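Local coordinates for protein tropomodulin TMD-1 (Caenorhabditis elegans, PDB 1PGV) that probably caps the pointed end of actin filaments, blocking their elongation and depolymerization, and is represented here by its C-terminal domain, at residues I72-L77 with L100-V105; L118-L123 with M150-E155; V124-V129 with E154-L159. One frame throughout, in Å; residues are numbered along the deposited sequence.

Contact 1 of 3, residues I72-L77 with L100-V105; sequences IEKFSL and LRVLNV
Phe75 and Leu103 sit side by side in a parallel strand pairing near the middle of the domain. Strands 74-76 and 102-104 are neighbours in the five-stranded sheet. Their axes are 4.8 Å apart and diverge by 3°. The ladder begins at the carbonyl of Glu73, which accepts two backbone bonds. Arg101 N donates to Glu73 O at 2.8 Å, and Val102 N donates to the same oxygen. From there the bonds cross in alternate directions. Phe75 N donates to Val102 O, Asn104 N to Phe75 O, and Leu77 N to Asn104 O. The last is nearly straight, with an N-H...O angle of 173°.

This is the parallel strand pairing of a leucine-rich-repeat fold, in which each strand is followed by a helical return. Phe75 and Leu103 point from one face of the sheet toward helix 90-96, and Phe75 also touches strand 45-47. A chi1 of -171° sets Phe75 CG anti to the backbone N, beside the carbonyl carbon, and the end of the side chain leads away from strand 102-104. Phe75 CB meets Leu100 CD1 at 3.9 Å, and both CB and the ring atom CD2 lie 4.2 Å from Leu103 CD1. Leu77 CD1 lies 3.7 Å above the plane of the Phe75 ring, over its centre. The same methyl meets Val105 CG1, just beyond strand 102-104, at 4.2 Å.

The other face carries Lys74, Val102, Ser76 and Asn104. Lys74 CG packs alongside Val102 CB at 4.0 Å, and the rest of the lysine chain runs on extended, away from the pair. Ser76 OG lies against Asn104 CB at 3.2 Å and is hydrogen-bonded to Asn49 OD1. Asn104 turns its OD1 to the backbone N of Glu106.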
loop_
_atom_site.group_PDB
_atom_site.type_symbol
_atom_site.label_atom_id
_atom_site.label_comp_id
_atom_site.label_asym_id
_atom_site.label_seq_id
_atom_site.Cartn_x
_atom_site.Cartn_y
_atom_site.Cartn_z
ATOM N N ILE A 72 12.446 3.024 -4.729
ATOM C CA ILE A 72 11.847 2.452 -3.529
ATOM C C ILE A 72 10.988 1.231 -3.855
ATOM O O ILE A 72 10.145 1.269 -4.750
ATOM C CB ILE A 72 11.012 3.505 -2.761
ATOM C CG1 ILE A 72 10.440 2.880 -1.487
ATOM C CG2 ILE A 72 9.921 4.064 -3.661
ATOM C CD1 ILE A 72 9.751 3.879 -0.562
ATOM N N GLU A 73 11.221 0.146 -3.121
ATOM C CA GLU A 73 10.509 -1.109 -3.322
ATOM C C GLU A 73 9.605 -1.485 -2.162
ATOM O O GLU A 73 8.601 -2.176 -2.348
ATOM C CB GLU A 73 11.513 -2.243 -3.559
ATOM C CG GLU A 73 12.202 -2.175 -4.908
ATOM C CD GLU A 73 13.303 -3.209 -5.057
ATOM O OE1 GLU A 73 13.258 -4.242 -4.355
ATOM O OE2 GLU A 73 14.204 -2.988 -5.890
ATOM N N LYS A 74 9.966 -1.050 -0.962
ATOM C CA LYS A 74 9.172 -1.359 0.219
ATOM C C LYS A 74 9.025 -0.134 1.106
ATOM O O LYS A 74 10.005 0.533 1.435
ATOM C CB LYS A 74 9.815 -2.494 1.016
ATOM C CG LYS A 74 9.967 -3.792 0.244
ATOM C CD LYS A 74 10.576 -4.881 1.118
ATOM C CE LYS A 74 10.733 -6.186 0.350
ATOM N NZ LYS A 74 11.267 -7.273 1.221
ATOM N N PHE A 75 7.786 0.163 1.485
ATOM C CA PHE A 75 7.505 1.311 2.333
ATOM C C PHE A 75 6.543 0.836 3.410
ATOM O O PHE A 75 5.410 0.455 3.120
ATOM C CB PHE A 75 6.892 2.437 1.493
ATOM C CG PHE A 75 6.765 3.749 2.223
ATOM C CD1 PHE A 75 7.565 4.033 3.326
ATOM C CD2 PHE A 75 5.869 4.719 1.780
ATOM C CE1 PHE A 75 7.475 5.265 3.978
ATOM C CE2 PHE A 75 5.773 5.954 2.425
ATOM C CZ PHE A 75 6.578 6.225 3.524
ATOM N N SER A 76 7.008 0.829 4.657
ATOM C CA SER A 76 6.179 0.358 5.757
ATOM C C SER A 76 6.010 1.421 6.836
ATOM O O SER A 76 6.990 1.989 7.326
ATOM C CB SER A 76 6.791 -0.906 6.367
ATOM O OG SER A 76 5.883 -1.540 7.249
ATOM N N LEU A 77 4.755 1.683 7.192
ATOM C CA LEU A 77 4.420 2.671 8.213
ATOM C C LEU A 77 3.415 2.056 9.176
ATOM O O LEU A 77 2.483 2.728 9.626
ATOM C CB LEU A 77 3.785 3.916 7.587
ATOM C CG LEU A 77 4.366 4.535 6.319
ATOM C CD1 LEU A 77 3.997 3.675 5.115
ATOM C CD2 LEU A 77 3.802 5.944 6.146
ATOM N N LEU A 100 7.402 0.592 -6.365
ATOM C CA LEU A 100 6.872 0.170 -5.070
ATOM C C LEU A 100 6.195 -1.193 -5.143
ATOM O O LEU A 100 5.197 -1.371 -5.845
ATOM C CB LEU A 100 5.891 1.222 -4.526
ATOM C CG LEU A 100 5.443 1.048 -3.075
ATOM C CD1 LEU A 100 6.658 1.039 -2.145
ATOM C CD2 LEU A 100 4.503 2.202 -2.701
ATOM N N ARG A 101 6.738 -2.149 -4.393
ATOM C CA ARG A 101 6.233 -3.515 -4.376
ATOM C C ARG A 101 5.441 -3.881 -3.134
ATOM O O ARG A 101 4.517 -4.690 -3.192
ATOM C CB ARG A 101 7.410 -4.489 -4.500
ATOM C CG ARG A 101 8.247 -4.282 -5.740
ATOM C CD ARG A 101 7.787 -5.197 -6.845
ATOM N NE ARG A 101 7.879 -6.592 -6.420
ATOM C CZ ARG A 101 7.505 -7.627 -7.163
ATOM N NH1 ARG A 101 7.012 -7.428 -8.379
ATOM N NH2 ARG A 101 7.616 -8.859 -6.685
ATOM N N VAL A 102 5.819 -3.303 -2.003
ATOM C CA VAL A 102 5.154 -3.602 -0.747
ATOM C C VAL A 102 4.807 -2.312 -0.014
ATOM O O VAL A 102 5.651 -1.437 0.150
ATOM C CB VAL A 102 6.063 -4.472 0.157
ATOM C CG1 VAL A 102 5.409 -4.705 1.509
ATOM C CG2 VAL A 102 6.343 -5.804 -0.530
ATOM N N LEU A 103 3.547 -2.194 0.392
ATOM C CA LEU A 103 3.089 -1.022 1.128
ATOM C C LEU A 103 2.373 -1.543 2.357
ATOM O O LEU A 103 1.416 -2.308 2.244
ATOM C CB LEU A 103 2.130 -0.184 0.279
ATOM C CG LEU A 103 1.590 1.065 0.985
ATOM C CD1 LEU A 103 2.746 1.976 1.362
ATOM C CD2 LEU A 103 0.601 1.790 0.067
ATOM N N ASN A 104 2.845 -1.140 3.531
ATOM C CA ASN A 104 2.252 -1.588 4.784
ATOM C C ASN A 104 1.786 -0.410 5.639
ATOM O O ASN A 104 2.600 0.387 6.103
ATOM C CB ASN A 104 3.275 -2.416 5.567
ATOM C CG ASN A 104 2.713 -2.978 6.854
ATOM O OD1 ASN A 104 1.551 -2.739 7.204
ATOM N ND2 ASN A 104 3.535 -3.739 7.571
ATOM N N VAL A 105 0.474 -0.304 5.836
ATOM C CA VAL A 105 -0.100 0.768 6.649
ATOM C C VAL A 105 -1.046 0.190 7.698
ATOM O O VAL A 105 -2.005 0.848 8.119
ATOM C CB VAL A 105 -0.893 1.780 5.782
ATOM C CG1 VAL A 105 0.028 2.459 4.793
ATOM C CG2 VAL A 105 -2.028 1.071 5.058
#

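Contact 2 of 3, residues L118-L123 with M150-E155; sequences LLRSTL and MMAIEE
Arg120 lays its guanidinium against Ala152. The Ala152 CB is 3.8 Å above one face of the flat group, offset toward its rim. Met151 CB comes to the edge instead, near the plane, at 4.0 Å from Arg120 NH2. The arginine chain bends at chi3 (-75°), which turns NE out of line with the chain before it. NE forms a salt bridge with Asp148, one turn earlier on helix 143-155. That bond would hold the group in position over the alanine. The carboxylate of Glu155 is near Arg120 but not in contact.

Leu123 works from the other end of Ala152. Its CD2 is 3.4 Å from Ala152 O and 4.1 Å from Glu155 CB. The side chains of Leu123 and Glu155 cross at about a right angle, and Leu123 CD1 meets the carboxylate carbon CD of Glu155. Leu119 points toward 150-155 on the sheet side. Its CD1 touches Ile153 CD1 at 4.1 Å, methyl to methyl, with the two side chains set at a slant.

No hydrogen bond joins the two segments. The small Ala152 lets the backbones come close, with Arg120 CA 5.3 Å from Ala152 CA. Such side-by-side packing of successive helices, 112-121 and 143-155, is typical of the helical layer of a leucine-rich-repeat fold.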
loop_
_atom_site.group_PDB
_atom_site.type_symbol
_atom_site.label_atom_id
_atom_site.label_comp_id
_atom_site.label_asym_id
_atom_site.label_seq_id
_atom_site.Cartn_x
_atom_site.Cartn_y
_atom_site.Cartn_z
ATOM N N LEU A 118 -6.902 4.012 -1.723
ATOM C CA LEU A 118 -5.516 3.563 -1.868
ATOM C C LEU A 118 -5.445 2.313 -2.754
ATOM O O LEU A 118 -4.599 2.225 -3.651
ATOM C CB LEU A 118 -4.895 3.268 -0.499
ATOM C CG LEU A 118 -4.765 4.453 0.469
ATOM C CD1 LEU A 118 -4.150 3.965 1.771
ATOM C CD2 LEU A 118 -3.924 5.560 -0.150
ATOM N N LEU A 119 -6.328 1.349 -2.511
ATOM C CA LEU A 119 -6.344 0.131 -3.321
ATOM C C LEU A 119 -6.735 0.412 -4.766
ATOM O O LEU A 119 -6.189 -0.179 -5.692
ATOM C CB LEU A 119 -7.300 -0.910 -2.728
ATOM C CG LEU A 119 -6.690 -1.992 -1.839
ATOM C CD1 LEU A 119 -7.800 -2.838 -1.240
ATOM C CD2 LEU A 119 -5.743 -2.868 -2.667
ATOM N N ARG A 120 -7.683 1.318 -4.982
ATOM C CA ARG A 120 -8.075 1.612 -6.349
ATOM C C ARG A 120 -6.920 2.304 -7.082
ATOM O O ARG A 120 -6.736 2.121 -8.288
ATOM C CB ARG A 120 -9.339 2.487 -6.361
ATOM C CG ARG A 120 -9.971 2.650 -7.738
ATOM C CD ARG A 120 -11.474 2.901 -7.610
ATOM N NE ARG A 120 -12.218 1.689 -7.273
ATOM C CZ ARG A 120 -12.733 0.853 -8.174
ATOM N NH1 ARG A 120 -12.583 1.100 -9.468
ATOM N NH2 ARG A 120 -13.411 -0.218 -7.786
ATOM N N SER A 121 -6.122 3.076 -6.355
ATOM C CA SER A 121 -4.996 3.772 -6.970
ATOM C C SER A 121 -3.892 2.821 -7.430
ATOM O O SER A 121 -3.074 3.185 -8.265
ATOM C CB SER A 121 -4.412 4.810 -6.008
ATOM O OG SER A 121 -3.864 4.203 -4.853
ATOM N N THR A 122 -3.884 1.609 -6.889
ATOM C CA THR A 122 -2.863 0.619 -7.262
ATOM C C THR A 122 -2.993 0.210 -8.730
ATOM O O THR A 122 -2.077 -0.386 -9.309
ATOM C CB THR A 122 -2.968 -0.658 -6.400
ATOM O OG1 THR A 122 -4.197 -1.340 -6.689
ATOM C CG2 THR A 122 -2.920 -0.307 -4.914
ATOM N N LEU A 123 -4.126 0.546 -9.342
ATOM C CA LEU A 123 -4.367 0.179 -10.730
ATOM C C LEU A 123 -3.610 1.004 -11.758
ATOM O O LEU A 123 -3.444 0.573 -12.900
ATOM C CB LEU A 123 -5.870 0.248 -11.036
ATOM C CG LEU A 123 -6.748 -0.737 -10.263
ATOM C CD1 LEU A 123 -8.229 -0.452 -10.558
ATOM C CD2 LEU A 123 -6.396 -2.166 -10.664
ATOM N N MET A 150 -13.169 -5.198 -3.803
ATOM C CA MET A 150 -13.176 -6.460 -4.527
ATOM C C MET A 150 -13.084 -6.258 -6.029
ATOM O O MET A 150 -12.441 -7.045 -6.722
ATOM C CB MET A 150 -14.410 -7.297 -4.173
ATOM C CG MET A 150 -15.738 -6.731 -4.625
ATOM S SD MET A 150 -17.054 -7.936 -4.302
ATOM C CE MET A 150 -18.201 -7.529 -5.636
ATOM N N MET A 151 -13.711 -5.202 -6.544
ATOM C CA MET A 151 -13.646 -4.951 -7.976
ATOM C C MET A 151 -12.285 -4.395 -8.384
ATOM O O MET A 151 -11.768 -4.725 -9.458
ATOM C CB MET A 151 -14.751 -3.985 -8.406
ATOM C CG MET A 151 -16.153 -4.550 -8.190
ATOM S SD MET A 151 -16.336 -6.234 -8.839
ATOM C CE MET A 151 -16.451 -5.911 -10.570
ATOM N N ALA A 152 -11.708 -3.552 -7.534
ATOM C CA ALA A 152 -10.401 -2.959 -7.806
ATOM C C ALA A 152 -9.342 -4.053 -7.838
ATOM O O ALA A 152 -8.485 -4.081 -8.725
ATOM C CB ALA A 152 -10.045 -1.946 -6.733
ATOM N N ILE A 153 -9.407 -4.940 -6.856
ATOM C CA ILE A 153 -8.456 -6.043 -6.754
ATOM C C ILE A 153 -8.598 -6.997 -7.939
ATOM O O ILE A 153 -7.605 -7.446 -8.518
ATOM C CB ILE A 153 -8.668 -6.812 -5.438
ATOM C CG1 ILE A 153 -8.284 -5.917 -4.254
ATOM C CG2 ILE A 153 -7.845 -8.097 -5.439
ATOM C CD1 ILE A 153 -8.664 -6.477 -2.891
ATOM N N GLU A 154 -9.837 -7.302 -8.305
ATOM C CA GLU A 154 -10.090 -8.207 -9.411
ATOM C C GLU A 154 -9.486 -7.677 -10.710
ATOM O O GLU A 154 -9.090 -8.453 -11.577
ATOM C CB GLU A 154 -11.601 -8.419 -9.554
ATOM C CG GLU A 154 -12.010 -9.518 -10.494
ATOM C CD GLU A 154 -13.492 -9.827 -10.390
ATOM O OE1 GLU A 154 -13.882 -10.622 -9.508
ATOM O OE2 GLU A 154 -14.260 -9.256 -11.189
ATOM N N GLU A 155 -9.399 -6.356 -10.842
ATOM C CA GLU A 155 -8.838 -5.752 -12.044
ATOM C C GLU A 155 -7.313 -5.635 -11.969
ATOM O O GLU A 155 -6.645 -5.443 -12.986
ATOM C CB GLU A 155 -9.437 -4.360 -12.261
ATOM C CG GLU A 155 -9.217 -3.809 -13.646
ATOM C CD GLU A 155 -9.781 -2.414 -13.814
ATOM O OE1 GLU A 155 -10.852 -2.133 -13.231
ATOM O OE2 GLU A 155 -9.156 -1.611 -14.537
#

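Contact 3 of 3, residues V124-V129 with E154-L159; sequences VTQSIV and EENESL
The side chains of Gln126 and Asn156 slide past each other in opposite directions, with their amide planes 44° apart and Gln126 CG 3.9 Å from Asn156 ND2. Glu157 N stands above the plane of the Gln126 amide carbonyl, 41° out of it, and donates to Gln126 OE1 at 2.8 Å. One water links Gln126 NE2 to Glu155 O. A second water donates to both Gln126 OE1 and Ser158 OG. Asn156 OD1 receives Ser158 N at 2.8 Å, closing an Asx turn, and also Leu159 N from above its plane.

Residues 124-129 and those after helix 143-155 are the connections that lead into strands 130-132 and 161-163 of the leucine-rich-repeat fold. Ser158 OG donates to Gln126 O at 2.7 Å, in the carbonyl plane. An alanine in place of Gln126 would probably leave Glu157 N without its acceptor and both waters with one partner fewer. Deeper in, Ile128 CG2 packs beside Leu159 CD2 at 3.9 Å. A third water donates to Ile128 O and accepts from Asn156 ND2. Val129 CG1 lies 3.6 Å from Ser158 O.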
loop_
_atom_site.group_PDB
_atom_site.type_symbol
_atom_site.label_atom_id
_atom_site.label_comp_id
_atom_site.label_asym_id
_atom_site.label_seq_id
_atom_site.Cartn_x
_atom_site.Cartn_y
_atom_site.Cartn_z
ATOM N N VAL A 124 -3.139 2.179 -11.364
ATOM C CA VAL A 124 -2.429 3.038 -12.300
ATOM C C VAL A 124 -1.135 2.417 -12.833
ATOM O O VAL A 124 -0.944 2.321 -14.048
ATOM C CB VAL A 124 -2.122 4.401 -11.657
ATOM C CG1 VAL A 124 -1.380 5.292 -12.644
ATOM C CG2 VAL A 124 -3.428 5.064 -11.216
ATOM N N THR A 125 -0.255 1.993 -11.932
ATOM C CA THR A 125 1.011 1.389 -12.360
ATOM C C THR A 125 1.085 -0.098 -12.040
ATOM O O THR A 125 1.888 -0.837 -12.634
ATOM C CB THR A 125 2.217 2.062 -11.681
ATOM O OG1 THR A 125 2.199 1.767 -10.280
ATOM C CG2 THR A 125 2.180 3.559 -11.886
ATOM N N GLN A 126 0.257 -0.536 -11.096
ATOM C CA GLN A 126 0.232 -1.927 -10.667
ATOM C C GLN A 126 1.616 -2.486 -10.309
ATOM O O GLN A 126 1.942 -3.640 -10.609
ATOM C CB GLN A 126 -0.453 -2.792 -11.733
ATOM C CG GLN A 126 -1.955 -2.487 -11.837
ATOM C CD GLN A 126 -2.692 -3.385 -12.807
ATOM O OE1 GLN A 126 -2.492 -4.600 -12.825
ATOM N NE2 GLN A 126 -3.574 -2.790 -13.611
ATOM N N SER A 127 2.421 -1.661 -9.652
ATOM C CA SER A 127 3.753 -2.079 -9.223
ATOM C C SER A 127 3.645 -2.867 -7.920
ATOM O O SER A 127 4.404 -3.806 -7.679
ATOM C CB SER A 127 4.647 -0.856 -9.010
ATOM O OG SER A 127 4.175 -0.057 -7.933
ATOM N N ILE A 128 2.680 -2.499 -7.079
ATOM C CA ILE A 128 2.501 -3.159 -5.791
ATOM C C ILE A 128 2.004 -4.602 -5.851
ATOM O O ILE A 128 1.042 -4.907 -6.563
ATOM C CB ILE A 128 1.530 -2.341 -4.888
ATOM C CG1 ILE A 128 2.134 -0.963 -4.603
ATOM C CG2 ILE A 128 1.250 -3.096 -3.601
ATOM C CD1 ILE A 128 1.220 -0.022 -3.806
ATOM N N VAL A 129 2.660 -5.487 -5.093
ATOM C CA VAL A 129 2.263 -6.894 -5.033
ATOM C C VAL A 129 1.764 -7.269 -3.644
ATOM O O VAL A 129 1.087 -8.282 -3.467
ATOM C CB VAL A 129 3.426 -7.844 -5.423
ATOM C CG1 VAL A 129 3.921 -7.496 -6.812
ATOM C CG2 VAL A 129 4.544 -7.758 -4.399
ATOM N N GLU A 154 -9.837 -7.302 -8.305
ATOM C CA GLU A 154 -10.090 -8.207 -9.411
ATOM C C GLU A 154 -9.486 -7.677 -10.710
ATOM O O GLU A 154 -9.090 -8.453 -11.577
ATOM C CB GLU A 154 -11.601 -8.419 -9.554
ATOM C CG GLU A 154 -12.010 -9.518 -10.494
ATOM C CD GLU A 154 -13.492 -9.827 -10.390
ATOM O OE1 GLU A 154 -13.882 -10.622 -9.508
ATOM O OE2 GLU A 154 -14.260 -9.256 -11.189
ATOM N N GLU A 155 -9.399 -6.356 -10.842
ATOM C CA GLU A 155 -8.838 -5.752 -12.044
ATOM C C GLU A 155 -7.313 -5.635 -11.969
ATOM O O GLU A 155 -6.645 -5.443 -12.986
ATOM C CB GLU A 155 -9.437 -4.360 -12.261
ATOM C CG GLU A 155 -9.217 -3.809 -13.646
ATOM C CD GLU A 155 -9.781 -2.414 -13.814
ATOM O OE1 GLU A 155 -10.852 -2.133 -13.231
ATOM O OE2 GLU A 155 -9.156 -1.611 -14.537
ATOM N N ASN A 156 -6.769 -5.748 -10.765
ATOM C CA ASN A 156 -5.323 -5.628 -10.569
ATOM C C ASN A 156 -4.656 -6.969 -10.890
ATOM O O ASN A 156 -5.029 -7.991 -10.330
ATOM C CB ASN A 156 -5.030 -5.235 -9.119
ATOM C CG ASN A 156 -3.572 -4.857 -8.896
ATOM O OD1 ASN A 156 -2.666 -5.654 -9.163
ATOM N ND2 ASN A 156 -3.337 -3.633 -8.405
ATOM N N GLU A 157 -3.665 -6.952 -11.780
ATOM C CA GLU A 157 -2.973 -8.183 -12.173
ATOM C C GLU A 157 -1.685 -8.480 -11.397
ATOM O O GLU A 157 -1.132 -9.577 -11.516
ATOM C CB GLU A 157 -2.654 -8.141 -13.671
ATOM C CG GLU A 157 -3.876 -8.143 -14.575
ATOM C CD GLU A 157 -3.517 -8.061 -16.053
ATOM O OE1 GLU A 157 -4.445 -8.049 -16.886
ATOM O OE2 GLU A 157 -2.312 -8.005 -16.384
ATOM N N SER A 158 -1.220 -7.522 -10.595
ATOM C CA SER A 158 0.024 -7.701 -9.836
ATOM C C SER A 158 -0.120 -8.114 -8.371
ATOM O O SER A 158 0.737 -8.815 -7.837
ATOM C CB SER A 158 0.866 -6.426 -9.907
ATOM O OG SER A 158 1.228 -6.119 -11.241
ATOM N N LEU A 159 -1.192 -7.677 -7.708
ATOM C CA LEU A 159 -1.398 -8.016 -6.304
ATOM C C LEU A 159 -1.397 -9.508 -5.985
ATOM O O LEU A 159 -2.152 -10.284 -6.574
ATOM C CB LEU A 159 -2.719 -7.416 -5.795
ATOM C CG LEU A 159 -2.744 -5.892 -5.699
ATOM C CD1 LEU A 159 -4.161 -5.432 -5.346
ATOM C CD2 LEU A 159 -1.761 -5.424 -4.632
HETATM O O HOH W 1 -5.738 -4.299 -15.178
HETATM O O HOH W 2 -0.028 -6.113 -13.703
HETATM O O HOH W 3 -0.578 -3.125 -7.751
#

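In the fold
Contact 1 comes first and closes before the other two open. It pairs two strands of the sheet, while contact 2 joins helices 112-121 and 143-155. Contact 3 joins the loop after helix 112-121 to the end of helix 143-155 and the turn after it. The segments of contacts 2 and 3 interleave along the chain, share Glu154 and Glu155, and have centres 7 Å apart. Leu119 and Ile153 of contact 2 both touch Leu159 of contact 3. Contact 1 is centred 16 Å from contact 2 and 14 Å from contact 3. It touches contact 3 through Leu100 O with Ser127 OG and Arg101 O with Val129 N. Strands, helices and loops thus form one continuous layered domain.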